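Local coordinates for protein exodeoxyribonuclease III (Methanosarcina mazei, PDB 5J8N) that probably cuts DNA at apurinic or apyrimidinic sites and trims double-stranded DNA from its 3' ends, as a magnesium-dependent relative of exonuclease III, at residues S8-G13 and C149-T154; M169-G172 and E176-A179; P241-M244 and C249-G252. The protein carries 3 engineered substitutions. All coordinates share one frame; numbering follows the deposited sequence. Where two conformers were deposited one is given.

Contact 1. Residues S8-G13 and C149-T154; sequences SWNVNG and CGDVNT. With MG (magnesium ion), chain B.
Asn10 and Asp151 face each other with their flat ends turned 59° apart, the amide presenting an N-H to the carboxylate. Asn10 ND2 gives a short but bent hydrogen bond of 2.7 Å (138° at the hydrogen) to Asp151 OD2, arriving on the anti side of that oxygen and slightly off the carboxylate plane. Both residues hold CG anti to the backbone N (chi1 175° in each), and the two chains run in nearly the same direction here, which carries both groups forward together. The other end of the amide is engaged too: Asn10 OD1 accepts from Asn12 N at 2.9 Å, closing an Asx turn that bends the chain as strand 3-10 ends. In this DNase I-like fold two sheets pack face to face, strand 3-10 in one and strand 146-149 in the other, and the predicted catalytic residues gather where they end. Asn12 OD1 binds magnesium directly at 2.1 Å; Glu38 and four waters complete six ligands. Asn10 is linked to the metal through one of these, since water 1 donates to Asn10 OD1 at 2.7 Å. Asparagine suits that place because its amide both donates and accepts. Earlier along both chains, Ser8 OG lies 3.7 Å from Cys149 CB while hydrogen-bonding to Gln37, and Gly150 adopts backbone angles at which a CB would press against the carbonyl oxygen of Cys149.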
ATOM      1  N   SER A   8       1.581  -6.724   0.541  1.00 10.58           N
ATOM      2  CA  SER A   8       0.889  -5.616  -0.074  1.00 10.13           C
ATOM      3  C   SER A   8       1.468  -5.383  -1.445  1.00 11.19           C
ATOM      4  O   SER A   8       2.713  -5.357  -1.590  1.00 11.29           O
ATOM      5  CB  SER A   8       1.070  -4.393   0.806  1.00 13.55           C
ATOM      6  OG  SER A   8       0.484  -3.199   0.222  1.00 13.03           O
ATOM      7  N   TRP A   9       0.623  -5.229  -2.455  1.00 10.24           N
ATOM      8  CA  TRP A   9       1.119  -5.198  -3.806  1.00 11.21           C
ATOM      9  C   TRP A   9       0.253  -4.315  -4.695  1.00 10.65           C
ATOM     10  O   TRP A   9      -0.943  -4.597  -4.846  1.00 10.69           O
ATOM     11  CB  TRP A   9       1.141  -6.643  -4.385  1.00 10.08           C
ATOM     12  CG  TRP A   9       1.893  -6.782  -5.701  1.00 10.35           C
ATOM     13  CD1 TRP A   9       2.785  -5.902  -6.273  1.00 11.66           C
ATOM     14  CD2 TRP A   9       1.848  -7.924  -6.561  1.00 10.80           C
ATOM     15  NE1 TRP A   9       3.315  -6.454  -7.467  1.00 11.06           N
ATOM     16  CE2 TRP A   9       2.754  -7.704  -7.629  1.00 11.35           C
ATOM     17  CE3 TRP A   9       1.163  -9.134  -6.484  1.00 12.51           C
ATOM     18  CZ2 TRP A   9       2.927  -8.619  -8.662  1.00 12.05           C
ATOM     19  CZ3 TRP A   9       1.358 -10.069  -7.492  1.00 13.44           C
ATOM     20  CH2 TRP A   9       2.237  -9.790  -8.586  1.00 13.53           C
ATOM     21  N   ASN A  10       0.856  -3.316  -5.348  1.00  9.68           N
ATOM     22  CA  ASN A  10       0.161  -2.606  -6.430  1.00  9.64           C
ATOM     23  C   ASN A  10       0.323  -3.434  -7.698  1.00  9.48           C
ATOM     24  O   ASN A  10       1.474  -3.625  -8.166  1.00 10.62           O
ATOM     25  CB  ASN A  10       0.741  -1.201  -6.621  1.00 10.23           C
ATOM     26  CG  ASN A  10       0.134  -0.482  -7.806  1.00 10.79           C
ATOM     27  OD1 ASN A  10      -0.153  -1.094  -8.845  1.00 11.57           O
ATOM     28  ND2 ASN A  10      -0.064   0.851  -7.674  1.00 11.82           N
ATOM     29  N   VAL A  11      -0.794  -3.981  -8.161  1.00 10.49           N
ATOM     30  CA  VAL A  11      -0.794  -4.962  -9.234  1.00 10.71           C
ATOM     31  C   VAL A  11      -0.918  -4.365 -10.616  1.00 11.56           C
ATOM     32  O   VAL A  11      -0.794  -5.067 -11.620  1.00 12.52           O
ATOM     33  CB  VAL A  11      -1.905  -6.000  -9.035  1.00 11.94           C
ATOM     34  CG1 VAL A  11      -1.573  -6.895  -7.810  1.00 15.73           C
ATOM     35  CG2 VAL A  11      -3.278  -5.403  -8.890  1.00 12.46           C
ATOM     36  N   ASN A  12      -1.199  -3.050 -10.681  1.00 11.15           N
ATOM     37  CA  ASN A  12      -1.306  -2.328 -11.971  1.00 12.22           C
ATOM     38  C   ASN A  12      -2.354  -2.960 -12.904  1.00 13.36           C
ATOM     39  O   ASN A  12      -2.211  -2.992 -14.124  1.00 15.39           O
ATOM     40  CB  ASN A  12       0.065  -2.204 -12.703  1.00 12.95           C
ATOM     41  CG  ASN A  12       0.134  -0.970 -13.621  1.00 13.49           C
ATOM     42  OD1 ASN A  12      -0.390   0.139 -13.282  1.00 14.29           O
ATOM     43  ND2 ASN A  12       0.870  -1.115 -14.696  1.00 15.00           N
ATOM     44  N   GLY A  13      -3.476  -3.337 -12.293  1.00 11.81           N
ATOM     45  CA  GLY A  13      -4.576  -3.997 -12.947  1.00 12.19           C
ATOM     46  C   GLY A  13      -4.717  -5.452 -12.503  1.00 12.15           C
ATOM     47  O   GLY A  13      -3.868  -6.326 -12.837  1.00 12.34           O
ATOM     48  N   CYS A 149      -0.790  -0.020   4.869  1.00 11.35           N
ATOM     49  CA  CYS A 149       0.061  -0.502   3.756  1.00 11.34           C
ATOM     50  C   CYS A 149      -0.453   0.087   2.465  1.00 11.99           C
ATOM     51  O   CYS A 149      -1.665   0.327   2.262  1.00 12.04           O
ATOM     52  CB  CYS A 149       0.059  -2.024   3.660  1.00 13.66           C
ATOM     53  SG  CYS A 149      -1.546  -2.829   3.417  1.00 14.64           S
ATOM     54  N   GLY A 150       0.482   0.198   1.524  1.00 14.30           N
ATOM     55  CA  GLY A 150       0.064   0.501   0.166  1.00 14.22           C
ATOM     56  C   GLY A 150       1.086   1.329  -0.548  1.00 13.29           C
ATOM     57  O   GLY A 150       2.276   1.411  -0.188  1.00 12.89           O
ATOM     58  N   ASP A 151       0.610   1.902  -1.651  1.00 12.50           N
ATOM     59  CA  ASP A 151       1.429   2.634  -2.608  1.00 10.29           C
ATOM     60  C   ASP A 151       1.281   4.091  -2.279  1.00 11.50           C
ATOM     61  O   ASP A 151       0.223   4.685  -2.549  1.00 11.79           O
ATOM     62  CB  ASP A 151       0.940   2.283  -4.000  1.00 11.50           C
ATOM     63  CG  ASP A 151       1.600   3.045  -5.086  1.00 11.77           C
ATOM     64  OD1 ASP A 151       2.534   3.824  -4.844  1.00 13.68           O
ATOM     65  OD2 ASP A 151       1.164   2.858  -6.261  1.00 11.99           O
ATOM     66  N   VAL A 152       2.328   4.645  -1.678  1.00 11.15           N
ATOM     67  CA  VAL A 152       2.320   6.048  -1.253  1.00 12.74           C
ATOM     68  C   VAL A 152       2.591   6.945  -2.466  1.00 11.75           C
ATOM     69  O   VAL A 152       2.336   8.154  -2.414  1.00 12.91           O
ATOM     70  CB  VAL A 152       3.384   6.196  -0.145  1.00 11.86           C
ATOM     71  CG1 VAL A 152       3.575   7.652   0.292  1.00 14.21           C
ATOM     72  CG2 VAL A 152       2.982   5.318   1.045  1.00 13.13           C
ATOM     73  N   ASN A 153       3.158   6.393  -3.549  1.00 11.64           N
ATOM     74  CA  ASN A 153       3.481   7.184  -4.746  1.00 11.80           C
ATOM     75  C   ASN A 153       4.475   8.307  -4.467  1.00 12.75           C
ATOM     76  O   ASN A 153       4.561   9.265  -5.251  1.00 13.57           O
ATOM     77  CB  ASN A 153       2.206   7.721  -5.448  1.00 13.19           C
ATOM     78  CG  ASN A 153       1.759   6.822  -6.577  1.00 15.83           C
ATOM     79  OD1 ASN A 153       2.563   6.471  -7.438  1.00 15.98           O
ATOM     80  ND2 ASN A 153       0.505   6.367  -6.531  1.00 17.77           N
ATOM     81  N   THR A 154       5.300   8.115  -3.419  1.00 14.19           N
ATOM     82  CA  THR A 154       6.400   9.025  -3.098  1.00 13.35           C
ATOM     83  C   THR A 154       7.558   8.232  -2.541  1.00 13.49           C
ATOM     84  O   THR A 154       7.316   7.284  -1.760  1.00 13.64           O
ATOM     85  CB  THR A 154       5.947  10.093  -2.029  1.00 14.60           C
ATOM     86  OG1 THR A 154       4.870  10.868  -2.575  1.00 15.07           O
ATOM     87  CG2 THR A 154       7.080  11.060  -1.677  1.00 15.65           C
TER
HETATM   88 MG    MG B 301      -0.130   1.669 -11.929  1.00 14.59          MG
HETATM   89  O   HOH W   1       1.006   0.310 -10.822  1.00 14.85           O
HETATM   90  O   HOH W   2       1.594   2.289 -12.756  1.00 15.94           O
HETATM   91  O   HOH W   3      -1.178   2.967 -13.150  1.00 16.54           O
HETATM   92  O   HOH W   4       0.006   3.128 -10.360  1.00 17.32           O

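Contact 2. Residues M169-G172 and E176-A179; sequences MISG and EERA
Glu177 reaches from the first turn of helix 175-186 to the loop at Ser171 and Gly172, and its carboxylate does all the gripping. Its CG lies beside the backbone N (chi1 -63°) and the chain runs on extended, long enough to bring both oxygens to the loop. Glu177 OE2 accepts from Ser171 OG at 2.7 Å through its syn lone pair. Glu177 OE1 takes the backbone Gly172 N at 2.8 Å, also on the syn side but 20° out of the carboxylate plane; the N-H points well at it (160°), and a weak second bond runs from Gly172 N to Glu177 OE2 at 3.4 Å. Each residue type fits. Ser171 supplies a hydroxyl on a short arm, and Gly172 adopts backbone angles at which a CB would collide with the carbonyl oxygen of Ser171. The loop is thus tied to the helix that directly follows it, and OE1 accepts also from Leu174 N on the way into that helix. A salt bridge from Lys125, on helix 119-141, reaches OE2. With an alanine in place of Glu177, the Ser171 hydroxyl and the Gly172 N-H would probably lose their shared acceptor and Lys125 its anionic mate. Together these donors are likely to keep the buried carboxylate ionised, its charge compensated rather than stranded inside the protein.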
ATOM      1  N   MET A 169      12.047  17.474  -9.698  1.00 19.14           N
ATOM      2  CA  MET A 169      10.926  18.266 -10.229  1.00 19.27           C
ATOM      3  C   MET A 169       9.731  17.378 -10.593  1.00 20.35           C
ATOM      4  O   MET A 169       8.769  17.850 -11.228  0.87 21.94           O
ATOM      5  CB  MET A 169      11.378  19.065 -11.454  1.00 21.32           C
ATOM      6  CG  MET A 169      12.466  20.061 -11.143  1.00 21.78           C
ATOM      7  SD  MET A 169      12.620  21.296 -12.421  1.00 22.20           S
ATOM      8  CE  MET A 169      13.294  20.322 -13.757  1.00 21.81           C
ATOM      9  N   ILE A 170       9.816  16.100 -10.265  1.00 19.25           N
ATOM     10  CA  ILE A 170       8.797  15.121 -10.644  0.66 20.49           C
ATOM     11  C   ILE A 170       7.976  14.701  -9.439  1.00 18.01           C
ATOM     12  O   ILE A 170       8.548  14.286  -8.430  1.00 18.29           O
ATOM     13  CB  ILE A 170       9.433  13.837 -11.254  0.66 18.48           C
ATOM     14  CG1 ILE A 170      10.265  14.176 -12.498  0.66 24.93           C
ATOM     15  CG2 ILE A 170       8.354  12.746 -11.567  0.66 20.73           C
ATOM     16  CD1 ILE A 170       9.482  14.889 -13.549  0.66 27.27           C
ATOM     17  N   SER A 171       6.650  14.798  -9.521  1.00 20.04           N
ATOM     18  CA  SER A 171       5.791  14.252  -8.456  1.00 15.93           C
ATOM     19  C   SER A 171       6.150  12.793  -8.192  1.00 16.61           C
ATOM     20  O   SER A 171       6.241  11.973  -9.122  1.00 17.44           O
ATOM     21  CB  SER A 171       4.302  14.398  -8.836  1.00 18.05           C
ATOM     22  OG  SER A 171       3.495  13.770  -7.798  1.00 17.84           O
ATOM     23  N   GLY A 172       6.376  12.480  -6.913  1.00 15.99           N
ATOM     24  CA  GLY A 172       7.029  11.241  -6.529  1.00 14.97           C
ATOM     25  C   GLY A 172       8.266  11.583  -5.708  1.00 14.63           C
ATOM     26  O   GLY A 172       8.676  10.810  -4.845  1.00 16.00           O
ATOM     27  N   GLU A 176       7.769  18.933  -1.225  1.00 19.35           N
ATOM     28  CA  GLU A 176       6.574  19.008  -0.415  0.53 19.90           C
ATOM     29  C   GLU A 176       5.973  17.631  -0.121  1.00 19.22           C
ATOM     30  O   GLU A 176       5.364  17.405   0.929  1.00 18.86           O
ATOM     31  CB  GLU A 176       5.551  19.920  -1.096  0.53 22.45           C
ATOM     32  CG  GLU A 176       5.270  19.517  -2.557  0.53 24.22           C
ATOM     33  CD  GLU A 176       6.101  20.278  -3.613  0.53 24.24           C
ATOM     34  OE1 GLU A 176       5.507  20.606  -4.682  0.53 31.33           O
ATOM     35  OE2 GLU A 176       7.316  20.586  -3.417  0.53 24.20           O
ATOM     36  N   GLU A 177       6.131  16.698  -1.050  1.00 16.89           N
ATOM     37  CA  GLU A 177       5.650  15.344  -0.822  1.00 17.01           C
ATOM     38  C   GLU A 177       6.503  14.636   0.255  1.00 16.61           C
ATOM     39  O   GLU A 177       5.976  13.939   1.159  1.00 15.87           O
ATOM     40  CB  GLU A 177       5.674  14.554  -2.111  1.00 16.35           C
ATOM     41  CG  GLU A 177       4.745  15.130  -3.161  1.00 17.18           C
ATOM     42  CD  GLU A 177       5.001  14.541  -4.530  1.00 18.30           C
ATOM     43  OE1 GLU A 177       6.185  14.392  -4.915  1.00 17.69           O
ATOM     44  OE2 GLU A 177       4.001  14.219  -5.212  1.00 16.62           O
ATOM     45  N   ARG A 178       7.821  14.778   0.116  1.00 15.84           N
ATOM     46  CA  ARG A 178       8.769  14.214   1.079  1.00 15.95           C
ATOM     47  C   ARG A 178       8.527  14.836   2.456  1.00 16.82           C
ATOM     48  O   ARG A 178       8.578  14.106   3.470  1.00 17.02           O
ATOM     49  CB  ARG A 178      10.185  14.467   0.603  1.00 16.80           C
ATOM     50  CG  ARG A 178      10.475  13.784  -0.763  1.00 18.33           C
ATOM     51  CD  ARG A 178      11.800  14.262  -1.318  1.00 18.80           C
ATOM     52  NE  ARG A 178      12.887  13.868  -0.404  1.00 19.70           N
ATOM     53  CZ  ARG A 178      14.111  14.378  -0.437  1.00 22.41           C
ATOM     54  NH1 ARG A 178      14.448  15.326  -1.331  1.00 22.18           N
ATOM     55  NH2 ARG A 178      15.016  13.938   0.432  1.00 21.46           N
ATOM     56  N   ALA A 179       8.218  16.138   2.483  1.00 17.54           N
ATOM     57  CA  ALA A 179       8.007  16.859   3.749  1.00 16.82           C
ATOM     58  C   ALA A 179       6.749  16.295   4.390  1.00 18.31           C
ATOM     59  O   ALA A 179       6.658  16.180   5.630  1.00 17.92           O
ATOM     60  CB  ALA A 179       7.889  18.360   3.528  1.00 18.69           C
TER

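Contact 3. Residues P241-M244 and C249-G252; sequences PEIM and CPVG
Ile243 leans against the ring of Pro250, and its side chain can be followed outward atom by atom. Closest is its root: Ile243 CB sits 3.6 Å from Pro250 CD, with Pro250 CG a little farther. The short branch then passes alongside the same edge of the ring, Ile243 CG2 lying 3.8 Å from Pro250 CG. The longer branch carries on past it. CG1 stands beside the backbone N (chi1 -63°) and the chain is fully extended beyond (chi2 -179°), bringing the tip, Ile243 CD1, to 3.9 Å from Pro250 CG. The isoleucine thus straddles the CG-CD side of the proline with three carbons, crossing the ring at a slant. A beta-branched residue suits this place because it offers a methyl close to the backbone as well as one at the end of the chain. Trp9 of strand 3-10 touches both residues.

Beside this pair, the sulfur of Cys249 rests against Pro241: Cys249 SG lies 3.7 Å from Pro241 CA, and Cys249 CB is 3.9 Å from Ile243 O. Topologically the contact closes the base of the loop joining the antiparallel neighbours 234-239 and 251-256, and the residues between its two arms include Asp247 and His248, predicted to belong to the metal and active site. Arg213 hydrogen-bonds to the carbonyl oxygens of Pro241 and Ile243, a polar hold from beyond the two segments. No hydrogen bond joins the segments themselves, and Pro250 has no backbone N-H to give; between them cohesion comes from the close fit of carbon and sulfur, which depends on shape, while the directional bonds come from residues outside.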
ATOM      1  N   PRO A 241      11.337  -8.275  -4.454  1.00 12.07           N
ATOM      2  CA  PRO A 241      11.655  -7.917  -5.838  1.00 13.68           C
ATOM      3  C   PRO A 241      11.615  -9.122  -6.787  1.00 12.83           C
ATOM      4  O   PRO A 241      11.612  -8.921  -8.018  1.00 13.56           O
ATOM      5  CB  PRO A 241      13.082  -7.315  -5.729  1.00 13.30           C
ATOM      6  CG  PRO A 241      13.664  -7.945  -4.491  1.00 15.02           C
ATOM      7  CD  PRO A 241      12.492  -8.119  -3.552  1.00 13.02           C
ATOM      8  N   GLU A 242      11.577 -10.328  -6.255  1.00 12.27           N
ATOM      9  CA  GLU A 242      11.505 -11.539  -7.082  1.00 14.04           C
ATOM     10  C   GLU A 242      10.085 -11.791  -7.581  1.00 12.50           C
ATOM     11  O   GLU A 242       9.920 -12.649  -8.442  1.00 14.76           O
ATOM     12  CB  GLU A 242      12.047 -12.777  -6.321  1.00 14.39           C
ATOM     13  CG  GLU A 242      11.130 -13.274  -5.157  1.00 13.33           C
ATOM     14  CD  GLU A 242      11.268 -12.544  -3.819  1.00 15.43           C
ATOM     15  OE1 GLU A 242      10.864 -13.119  -2.796  1.00 15.26           O
ATOM     16  OE2 GLU A 242      11.790 -11.411  -3.760  1.00 14.55           O
ATOM     17  N   ILE A 243       9.089 -11.059  -7.119  1.00 12.52           N
ATOM     18  CA  ILE A 243       7.709 -11.292  -7.562  1.00 11.97           C
ATOM     19  C   ILE A 243       7.379 -10.371  -8.722  1.00 12.19           C
ATOM     20  O   ILE A 243       7.397  -9.143  -8.567  1.00 12.23           O
ATOM     21  CB  ILE A 243       6.719 -11.096  -6.403  1.00 12.35           C
ATOM     22  CG1 ILE A 243       7.047 -12.144  -5.332  1.00 14.01           C
ATOM     23  CG2 ILE A 243       5.236 -11.221  -6.917  1.00 14.00           C
ATOM     24  CD1 ILE A 243       6.171 -12.124  -4.129  1.00 16.97           C
ATOM     25  N   MET A 244       7.131 -10.970  -9.880  1.00 12.68           N
ATOM     26  CA  MET A 244       6.948 -10.287 -11.173  1.00 12.41           C
ATOM     27  C   MET A 244       5.480 -10.090 -11.449  1.00 14.98           C
ATOM     28  O   MET A 244       4.633 -10.633 -10.758  1.00 15.39           O
ATOM     29  CB  MET A 244       7.608 -11.114 -12.298  1.00 14.37           C
ATOM     30  CG  MET A 244       9.091 -11.483 -11.998  1.00 14.82           C
ATOM     31  SD  MET A 244      10.110 -10.047 -11.633  1.00 18.95           S
ATOM     32  CE  MET A 244      10.340  -9.180 -13.112  1.00 24.84           C
ATOM     33  N   CYS A 249       6.729  -4.217  -7.166  1.00 11.26           N
ATOM     34  CA  CYS A 249       6.770  -5.524  -6.491  1.00 11.73           C
ATOM     35  C   CYS A 249       6.124  -5.401  -5.137  1.00  9.75           C
ATOM     36  O   CYS A 249       5.921  -4.298  -4.632  1.00 11.77           O
ATOM     37  CB  CYS A 249       8.225  -6.054  -6.368  1.00 11.14           C
ATOM     38  SG  CYS A 249       9.231  -5.181  -5.146  1.00 12.02           S
ATOM     39  N   PRO A 250       5.804  -6.506  -4.495  1.00  9.95           N
ATOM     40  CA  PRO A 250       5.173  -6.439  -3.169  1.00 10.73           C
ATOM     41  C   PRO A 250       6.135  -6.010  -2.088  1.00 10.24           C
ATOM     42  O   PRO A 250       7.362  -6.138  -2.236  1.00 10.78           O
ATOM     43  CB  PRO A 250       4.714  -7.897  -2.900  1.00 10.83           C
ATOM     44  CG  PRO A 250       4.701  -8.558  -4.280  1.00 11.71           C
ATOM     45  CD  PRO A 250       5.839  -7.890  -5.025  1.00 11.08           C
ATOM     46  N   VAL A 251       5.544  -5.572  -0.987  1.00 10.51           N
ATOM     47  CA  VAL A 251       6.212  -5.351   0.278  1.00 10.64           C
ATOM     48  C   VAL A 251       5.441  -6.024   1.376  1.00 11.88           C
ATOM     49  O   VAL A 251       4.302  -6.464   1.170  1.00 12.39           O
ATOM     50  CB  VAL A 251       6.374  -3.802   0.567  1.00 11.06           C
ATOM     51  CG1 VAL A 251       7.176  -3.128  -0.531  1.00 13.32           C
ATOM     52  CG2 VAL A 251       5.015  -3.114   0.711  1.00 12.18           C
ATOM     53  N   GLY A 252       6.047  -6.215   2.532  1.00 12.87           N
ATOM     54  CA  GLY A 252       5.288  -6.890   3.567  1.00 15.15           C
ATOM     55  C   GLY A 252       5.856  -6.711   4.944  1.00 13.53           C
ATOM     56  O   GLY A 252       6.920  -6.129   5.121  1.00 12.59           O
TER

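Contact 1 lies in the core, its centre about 4 Å from the centre of the chain, while contact 3 is only partly buried and contact 2, though largely buried, has its centre about 18 Å from that point. Contacts 1 and 3 hold the same sheet, since strands 3-10 and 251-256 are neighbours in it; Ser8 N and Val251 O, 2.8 Å apart, probably bond there. Contact 2 meets contact 1 instead by packing, Thr154 CG2 resting 3.6 Å from Gly172 O. Contacts 2 and 3 do not touch. Chemistry follows place: polar groups and hydrated magnesium at the predicted active centre, a carboxylate tying loop to helix in contact 2, and apolar packing at a loop base in contact 3.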